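PDB 4CZW: PAN2-PAN3 deadenylation complex catalytic subunit pan2 from Neurospora crassa, which probably shortens the poly(A) tails of mRNA as the exonuclease subunit of the PAN2-PAN3 deadenylation complex, and also carries a ubiquitin-protease-like scaffold domain. Local coordinates for residues Q55-H58 with L62-N65; E352-D357 with A397-N402. One frame throughout, in Å; residues are numbered along the deposited sequence.

Interaction 1 (Q55-H58 with L62-N65)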
ATOM      1  N   GLN A  55      -3.714  -4.872  -2.830  1.00 34.82           N
ATOM      2  CA  GLN A  55      -3.274  -6.252  -2.655  1.00 36.95           C
ATOM      3  C   GLN A  55      -2.635  -6.786  -3.930  1.00 42.90           C
ATOM      4  O   GLN A  55      -1.539  -7.344  -3.901  1.00 38.18           O
ATOM      5  CB  GLN A  55      -4.446  -7.148  -2.248  1.00 36.58           C
ATOM      6  CG  GLN A  55      -5.028  -6.853  -0.873  1.00 34.56           C
ATOM      7  CD  GLN A  55      -4.183  -7.405   0.261  1.00 41.49           C
ATOM      8  OE1 GLN A  55      -3.079  -7.905   0.045  1.00 40.38           O
ATOM      9  NE2 GLN A  55      -4.703  -7.318   1.480  1.00 44.90           N
ATOM     10  N   VAL A  56      -3.334  -6.609  -5.048  1.00 43.83           N
ATOM     11  CA  VAL A  56      -2.867  -7.089  -6.342  1.00 39.10           C
ATOM     12  C   VAL A  56      -1.527  -6.457  -6.721  1.00 35.66           C
ATOM     13  O   VAL A  56      -0.628  -7.136  -7.217  1.00 39.43           O
ATOM     14  CB  VAL A  56      -3.904  -6.802  -7.449  1.00 31.59           C
ATOM     15  CG1 VAL A  56      -3.350  -7.169  -8.807  1.00 39.05           C
ATOM     16  CG2 VAL A  56      -5.190  -7.567  -7.179  1.00 34.64           C
HETATM   17  N   MSE A  57      -1.396  -5.159  -6.468  1.00 36.85           N
HETATM   18  CA  MSE A  57      -0.155  -4.446  -6.754  1.00 38.45           C
HETATM   19  C   MSE A  57       0.983  -4.903  -5.846  1.00 42.46           C
HETATM   20  O   MSE A  57       2.136  -4.972  -6.273  1.00 46.41           O
HETATM   21  CB  MSE A  57      -0.357  -2.937  -6.608  1.00 38.63           C
HETATM   22  CG  MSE A  57      -1.279  -2.321  -7.646  1.00 41.04           C
HETATM   23 SE   MSE A  57      -1.456  -0.394  -7.415  1.00 49.09          SE
HETATM   24  CE  MSE A  57       0.406   0.111  -7.688  1.00 29.16           C
ATOM     25  N   HIS A  58       0.654  -5.212  -4.595  1.00 41.78           N
ATOM     26  CA  HIS A  58       1.657  -5.602  -3.606  1.00 44.49           C
ATOM     27  C   HIS A  58       2.348  -6.912  -3.968  1.00 42.86           C
ATOM     28  O   HIS A  58       3.550  -7.069  -3.750  1.00 42.01           O
ATOM     29  CB  HIS A  58       1.023  -5.726  -2.219  1.00 40.17           C
ATOM     30  CG  HIS A  58       1.941  -6.307  -1.189  1.00 39.85           C
ATOM     31  ND1 HIS A  58       1.804  -7.590  -0.708  1.00 45.59           N
ATOM     32  CD2 HIS A  58       3.020  -5.782  -0.558  1.00 45.17           C
ATOM     33  CE1 HIS A  58       2.753  -7.830   0.181  1.00 42.54           C
ATOM     34  NE2 HIS A  58       3.503  -6.748   0.289  1.00 44.02           N
ATOM     35  N   LEU A  62       7.545  -6.337  -9.376  1.00 47.67           N
ATOM     36  CA  LEU A  62       8.081  -5.127  -9.986  1.00 39.38           C
ATOM     37  C   LEU A  62       7.463  -3.869  -9.385  1.00 47.01           C
ATOM     38  O   LEU A  62       8.119  -2.834  -9.290  1.00 45.74           O
ATOM     39  CB  LEU A  62       7.860  -5.146 -11.498  1.00 45.79           C
ATOM     40  CG  LEU A  62       8.720  -6.142 -12.275  1.00 52.93           C
ATOM     41  CD1 LEU A  62       8.395  -6.088 -13.757  1.00 51.15           C
ATOM     42  CD2 LEU A  62      10.196  -5.868 -12.033  1.00 44.30           C
ATOM     43  N   LEU A  63       6.201  -3.963  -8.980  1.00 42.17           N
ATOM     44  CA  LEU A  63       5.511  -2.828  -8.378  1.00 44.06           C
ATOM     45  C   LEU A  63       5.930  -2.618  -6.927  1.00 45.42           C
ATOM     46  O   LEU A  63       6.118  -1.484  -6.489  1.00 45.26           O
ATOM     47  CB  LEU A  63       3.993  -3.010  -8.462  1.00 44.03           C
ATOM     48  CG  LEU A  63       3.365  -2.884  -9.850  1.00 48.51           C
ATOM     49  CD1 LEU A  63       1.853  -3.008  -9.768  1.00 44.54           C
ATOM     50  CD2 LEU A  63       3.764  -1.566 -10.492  1.00 44.30           C
ATOM     51  N   ARG A  64       6.074  -3.713  -6.183  1.00 48.72           N
ATOM     52  CA  ARG A  64       6.449  -3.632  -4.775  1.00 50.88           C
ATOM     53  C   ARG A  64       7.866  -3.086  -4.617  1.00 46.97           C
ATOM     54  O   ARG A  64       8.118  -2.228  -3.773  1.00 42.83           O
ATOM     55  CB  ARG A  64       6.338  -5.001  -4.095  1.00 41.44           C
ATOM     56  CG  ARG A  64       6.490  -4.934  -2.579  1.00 50.27           C
ATOM     57  CD  ARG A  64       6.913  -6.268  -1.975  1.00 45.63           C
ATOM     58  NE  ARG A  64       5.852  -7.271  -1.994  1.00 45.53           N
ATOM     59  CZ  ARG A  64       5.972  -8.490  -1.476  1.00 51.33           C
ATOM     60  NH1 ARG A  64       7.107  -8.858  -0.896  1.00 62.99           N
ATOM     61  NH2 ARG A  64       4.958  -9.343  -1.535  1.00 48.42           N
ATOM     62  N   ASN A  65       8.785  -3.591  -5.435  1.00 45.75           N
ATOM     63  CA  ASN A  65      10.162  -3.115  -5.421  1.00 43.68           C
ATOM     64  C   ASN A  65      10.241  -1.639  -5.792  1.00 53.30           C
ATOM     65  O   ASN A  65      10.917  -0.857  -5.126  1.00 52.12           O
ATOM     66  CB  ASN A  65      11.024  -3.947  -6.373  1.00 41.21           C
ATOM     67  CG  ASN A  65      12.466  -3.478  -6.414  1.00 50.13           C
ATOM     68  OD1 ASN A  65      13.268  -3.825  -5.547  1.00 51.01           O
ATOM     69  ND2 ASN A  65      12.801  -2.687  -7.426  1.00 48.30           N
TER
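In both H58 and R64, CG stands anti to the backbone N (chi1 172° in H58), and a bend at chi3 of R64 (-72°) turns its guanidinium back over the imidazole. The two flat groups stack with their centres 3.9 Å apart and their planes only 17° from parallel; R64 NH2 lies over the ring near H58 CE1, at 3.2 Å. The same bend delivers R64 NE to the carbonyl oxygen of H58, a hydrogen bond of 2.9 Å in which the oxygen sits in plane at the guanidinium edge. Apolar packing flanks this pair, L63 CD1 meeting CG of M57, a selenomethionine here, at 3.8 Å. L63 CB also makes a van der Waals contact with the carbonyl oxygen M57 O, at 3.5 Å. Helix 51-58 thus joins the start of helix 61-71 within the pseudo-protease domain, while helix 81-94 adds F89, whose ring meets H58, and L85 beside M57. A cationic guanidinium stacked on H58 would tend to disfavour protonation of the imidazole, and its positive charge would probably suit the partial negative charge at the C-terminal end of helix 51-58.

Interaction 2 (E352-D357 with A397-N402)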
ATOM      1  N   GLU A 352       7.228 -14.757  -4.224  1.00 61.17           N
ATOM      2  CA  GLU A 352       7.898 -15.657  -3.292  1.00 55.13           C
ATOM      3  C   GLU A 352       8.948 -16.491  -4.017  1.00 61.07           C
ATOM      4  O   GLU A 352       8.871 -16.657  -5.234  1.00 59.71           O
ATOM      5  CB  GLU A 352       6.878 -16.569  -2.604  1.00 57.77           C
ATOM      6  CG  GLU A 352       5.952 -15.854  -1.638  1.00 57.76           C
ATOM      7  CD  GLU A 352       4.953 -16.792  -0.993  1.00 56.42           C
ATOM      8  OE1 GLU A 352       4.868 -17.962  -1.424  1.00 53.58           O
ATOM      9  OE2 GLU A 352       4.255 -16.361  -0.052  1.00 58.05           O
ATOM     10  N   PRO A 353       9.946 -17.003  -3.274  1.00 75.41           N
ATOM     11  CA  PRO A 353      10.933 -17.929  -3.843  1.00 68.18           C
ATOM     12  C   PRO A 353      10.272 -19.096  -4.570  1.00 63.29           C
ATOM     13  O   PRO A 353       9.293 -19.655  -4.074  1.00 68.54           O
ATOM     14  CB  PRO A 353      11.702 -18.412  -2.614  1.00 63.04           C
ATOM     15  CG  PRO A 353      11.632 -17.264  -1.672  1.00 64.02           C
ATOM     16  CD  PRO A 353      10.276 -16.639  -1.882  1.00 68.19           C
ATOM     17  N   GLU A 354      10.802 -19.450  -5.737  1.00 70.14           N
ATOM     18  CA  GLU A 354      10.200 -20.477  -6.580  1.00 74.85           C
ATOM     19  C   GLU A 354      10.204 -21.848  -5.913  1.00 87.71           C
ATOM     20  O   GLU A 354      11.246 -22.335  -5.475  1.00 97.79           O
ATOM     21  CB  GLU A 354      10.925 -20.553  -7.926  1.00 76.84           C
ATOM     22  CG  GLU A 354      10.305 -21.537  -8.904  1.00 82.44           C
ATOM     23  CD  GLU A 354      11.036 -21.579 -10.231  1.00 96.41           C
ATOM     24  OE1 GLU A 354      12.143 -21.009 -10.318  1.00 95.81           O
ATOM     25  OE2 GLU A 354      10.502 -22.180 -11.187  1.00 99.57           O
ATOM     26  N   SER A 355       9.027 -22.462  -5.843  1.00 89.77           N
ATOM     27  CA  SER A 355       8.882 -23.793  -5.269  1.00 96.91           C
ATOM     28  C   SER A 355       8.137 -24.709  -6.233  1.00101.83           C
ATOM     29  O   SER A 355       7.805 -24.309  -7.349  1.00101.35           O
ATOM     30  CB  SER A 355       8.148 -23.725  -3.927  1.00101.26           C
ATOM     31  OG  SER A 355       6.863 -23.147  -4.078  1.00106.81           O
ATOM     32  N   LYS A 356       7.879 -25.938  -5.800  1.00109.60           N
ATOM     33  CA  LYS A 356       7.144 -26.894  -6.621  1.00111.87           C
ATOM     34  C   LYS A 356       5.670 -26.513  -6.701  1.00106.50           C
ATOM     35  O   LYS A 356       5.016 -26.734  -7.720  1.00105.40           O
ATOM     36  CB  LYS A 356       7.297 -28.311  -6.066  1.00104.67           C
ATOM     37  CG  LYS A 356       8.729 -28.823  -6.068  1.00104.05           C
ATOM     38  CD  LYS A 356       8.811 -30.243  -5.536  1.00116.04           C
ATOM     39  CE  LYS A 356      10.241 -30.756  -5.559  1.00102.99           C
ATOM     40  NZ  LYS A 356      10.339 -32.149  -5.044  1.00113.99           N
ATOM     41  N   ASP A 357       5.155 -25.936  -5.620  1.00101.47           N
ATOM     42  CA  ASP A 357       3.769 -25.486  -5.579  1.00100.26           C
ATOM     43  C   ASP A 357       3.640 -24.085  -6.169  1.00 95.51           C
ATOM     44  O   ASP A 357       3.771 -23.088  -5.459  1.00 89.52           O
ATOM     45  CB  ASP A 357       3.241 -25.508  -4.143  1.00 97.07           C
ATOM     46  CG  ASP A 357       1.784 -25.096  -4.050  1.00 99.47           C
ATOM     47  OD1 ASP A 357       1.034 -25.335  -5.020  1.00 96.96           O
ATOM     48  OD2 ASP A 357       1.389 -24.533  -3.007  1.00101.70           O
ATOM     49  N   ALA A 397      10.398 -11.685 -14.185  1.00 54.00           N
ATOM     50  CA  ALA A 397      10.441 -10.876 -12.972  1.00 55.60           C
ATOM     51  C   ALA A 397       9.864 -11.617 -11.770  1.00 52.86           C
ATOM     52  O   ALA A 397       9.896 -11.111 -10.649  1.00 51.90           O
ATOM     53  CB  ALA A 397       9.699  -9.568 -13.188  1.00 56.37           C
ATOM     54  N   ASN A 398       9.333 -12.813 -12.005  1.00 48.35           N
ATOM     55  CA  ASN A 398       8.790 -13.625 -10.921  1.00 50.16           C
ATOM     56  C   ASN A 398       9.876 -14.052  -9.941  1.00 57.44           C
ATOM     57  O   ASN A 398      11.019 -14.292 -10.335  1.00 58.21           O
ATOM     58  CB  ASN A 398       8.074 -14.858 -11.474  1.00 52.69           C
ATOM     59  CG  ASN A 398       6.787 -14.513 -12.193  1.00 57.21           C
ATOM     60  OD1 ASN A 398       6.232 -13.428 -12.013  1.00 50.63           O
ATOM     61  ND2 ASN A 398       6.296 -15.441 -13.007  1.00 54.94           N
ATOM     62  N   HIS A 399       9.507 -14.133  -8.664  1.00 56.91           N
ATOM     63  CA  HIS A 399      10.404 -14.576  -7.596  1.00 54.97           C
ATOM     64  C   HIS A 399      11.653 -13.702  -7.482  1.00 54.00           C
ATOM     65  O   HIS A 399      12.687 -14.146  -6.983  1.00 54.00           O
ATOM     66  CB  HIS A 399      10.807 -16.038  -7.810  1.00 53.15           C
ATOM     67  CG  HIS A 399       9.706 -16.893  -8.354  1.00 57.56           C
ATOM     68  ND1 HIS A 399       8.616 -17.274  -7.602  1.00 64.19           N
ATOM     69  CD2 HIS A 399       9.524 -17.438  -9.581  1.00 56.53           C
ATOM     70  CE1 HIS A 399       7.811 -18.017  -8.340  1.00 62.18           C
ATOM     71  NE2 HIS A 399       8.340 -18.132  -9.545  1.00 57.26           N
ATOM     72  N   ARG A 400      11.549 -12.459  -7.943  1.00 55.01           N
ATOM     73  CA  ARG A 400      12.667 -11.523  -7.892  1.00 57.38           C
ATOM     74  C   ARG A 400      12.433 -10.437  -6.847  1.00 57.83           C
ATOM     75  O   ARG A 400      11.301  -9.998  -6.638  1.00 52.86           O
ATOM     76  CB  ARG A 400      12.895 -10.887  -9.264  1.00 59.58           C
ATOM     77  CG  ARG A 400      13.393 -11.849 -10.331  1.00 64.35           C
ATOM     78  CD  ARG A 400      14.825 -12.282 -10.059  1.00 74.99           C
ATOM     79  NE  ARG A 400      15.717 -11.137  -9.897  1.00 99.04           N
ATOM     80  CZ  ARG A 400      16.293 -10.489 -10.905  1.00 95.76           C
ATOM     81  NH1 ARG A 400      16.071 -10.870 -12.155  1.00 83.41           N
ATOM     82  NH2 ARG A 400      17.092  -9.458 -10.662  1.00 77.50           N
ATOM     83  N   PHE A 401      13.509 -10.007  -6.196  1.00 58.92           N
ATOM     84  CA  PHE A 401      13.431  -8.944  -5.200  1.00 54.25           C
ATOM     85  C   PHE A 401      14.796  -8.292  -4.994  1.00 52.21           C
ATOM     86  O   PHE A 401      15.824  -8.851  -5.377  1.00 54.12           O
ATOM     87  CB  PHE A 401      12.894  -9.482  -3.870  1.00 55.39           C
ATOM     88  CG  PHE A 401      13.820 -10.449  -3.187  1.00 58.66           C
ATOM     89  CD1 PHE A 401      13.836 -11.786  -3.546  1.00 58.75           C
ATOM     90  CD2 PHE A 401      14.667 -10.021  -2.176  1.00 64.63           C
ATOM     91  CE1 PHE A 401      14.685 -12.678  -2.916  1.00 61.64           C
ATOM     92  CE2 PHE A 401      15.517 -10.907  -1.543  1.00 69.37           C
ATOM     93  CZ  PHE A 401      15.526 -12.237  -1.914  1.00 64.54           C
ATOM     94  N   ASN A 402      14.797  -7.110  -4.388  1.00 52.25           N
ATOM     95  CA  ASN A 402      16.032  -6.387  -4.114  1.00 52.12           C
ATOM     96  C   ASN A 402      15.964  -5.685  -2.759  1.00 51.37           C
ATOM     97  O   ASN A 402      15.030  -4.933  -2.489  1.00 56.40           O
ATOM     98  CB  ASN A 402      16.317  -5.378  -5.228  1.00 49.22           C
ATOM     99  CG  ASN A 402      17.623  -4.640  -5.026  1.00 54.69           C
ATOM    100  OD1 ASN A 402      17.640  -3.517  -4.525  1.00 52.53           O
ATOM    101  ND2 ASN A 402      18.725  -5.268  -5.418  1.00 56.02           N
TER
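The carbonyl oxygen of E352 receives two approaches from H399: a hydrogen bond from ND1, 155° at the hydrogen, and a longer CH contact from CA, with H399 CA 3.5 Å from E352 O. The modelled distance from H399 ND1 to E352 O, 2.5 Å, is shorter than data at 2.60 Å resolution can vouch for, and such shortness is doubtful. The oxygen lies at the edge of the imidazole, near its plane, while one face of the ring is met by E354, whose CB sits 3.8 Å from the ring centroid and only 7° off its normal, a CH-pi contact; E354 CB is also 3.8 Å from H399 CD2. With CG anti to the backbone N (chi1 -176°), the E354 chain runs extended past the imidazole, and its carboxylate lies almost parallel to the ring plane, although E354 OE1 stays 4.8 Å from H399 NE2. H399 occupies the third position of a type II beta turn, A397 to R400, which follows strand 385-394; E352-D357 belongs to the loop linking strands 339-347 and 361-365 of the same pseudo-protease sheet. Were H399 replaced by an alanine, the E352 carbonyl would probably lose its imidazole donor and a gap would open under E354 CB. H399 also makes backbone hydrogen bonds with R350. The carboxylate of E352 is engaged by other residues: OE1 in a salt bridge with R360, OE2 hydrogen-bonded to Y38 OH.

How the interactions relate
Interaction 1 is a buried contact between consecutive helices, 51-58 and 61-71, centred about 8 Å from the centre of the chain; interaction 2 lies at the surface, its centre about 20 Å out, and joins the loops after strands 339-347 and 385-394, which belong to one sheet. Both lie in the pseudo-protease part of the chain. Each has a histidine and a main-chain carbonyl accepting a side-chain N-H, but in the interior the histidine supplies both the acceptor and a face for a cation, while at the surface it is the donor and its face meets an aliphatic carbon. The sites adjoin: L62 CG packs 3.7 Å from A397 CB, and N65 OD1 lies 3.4 Å from N402 CB.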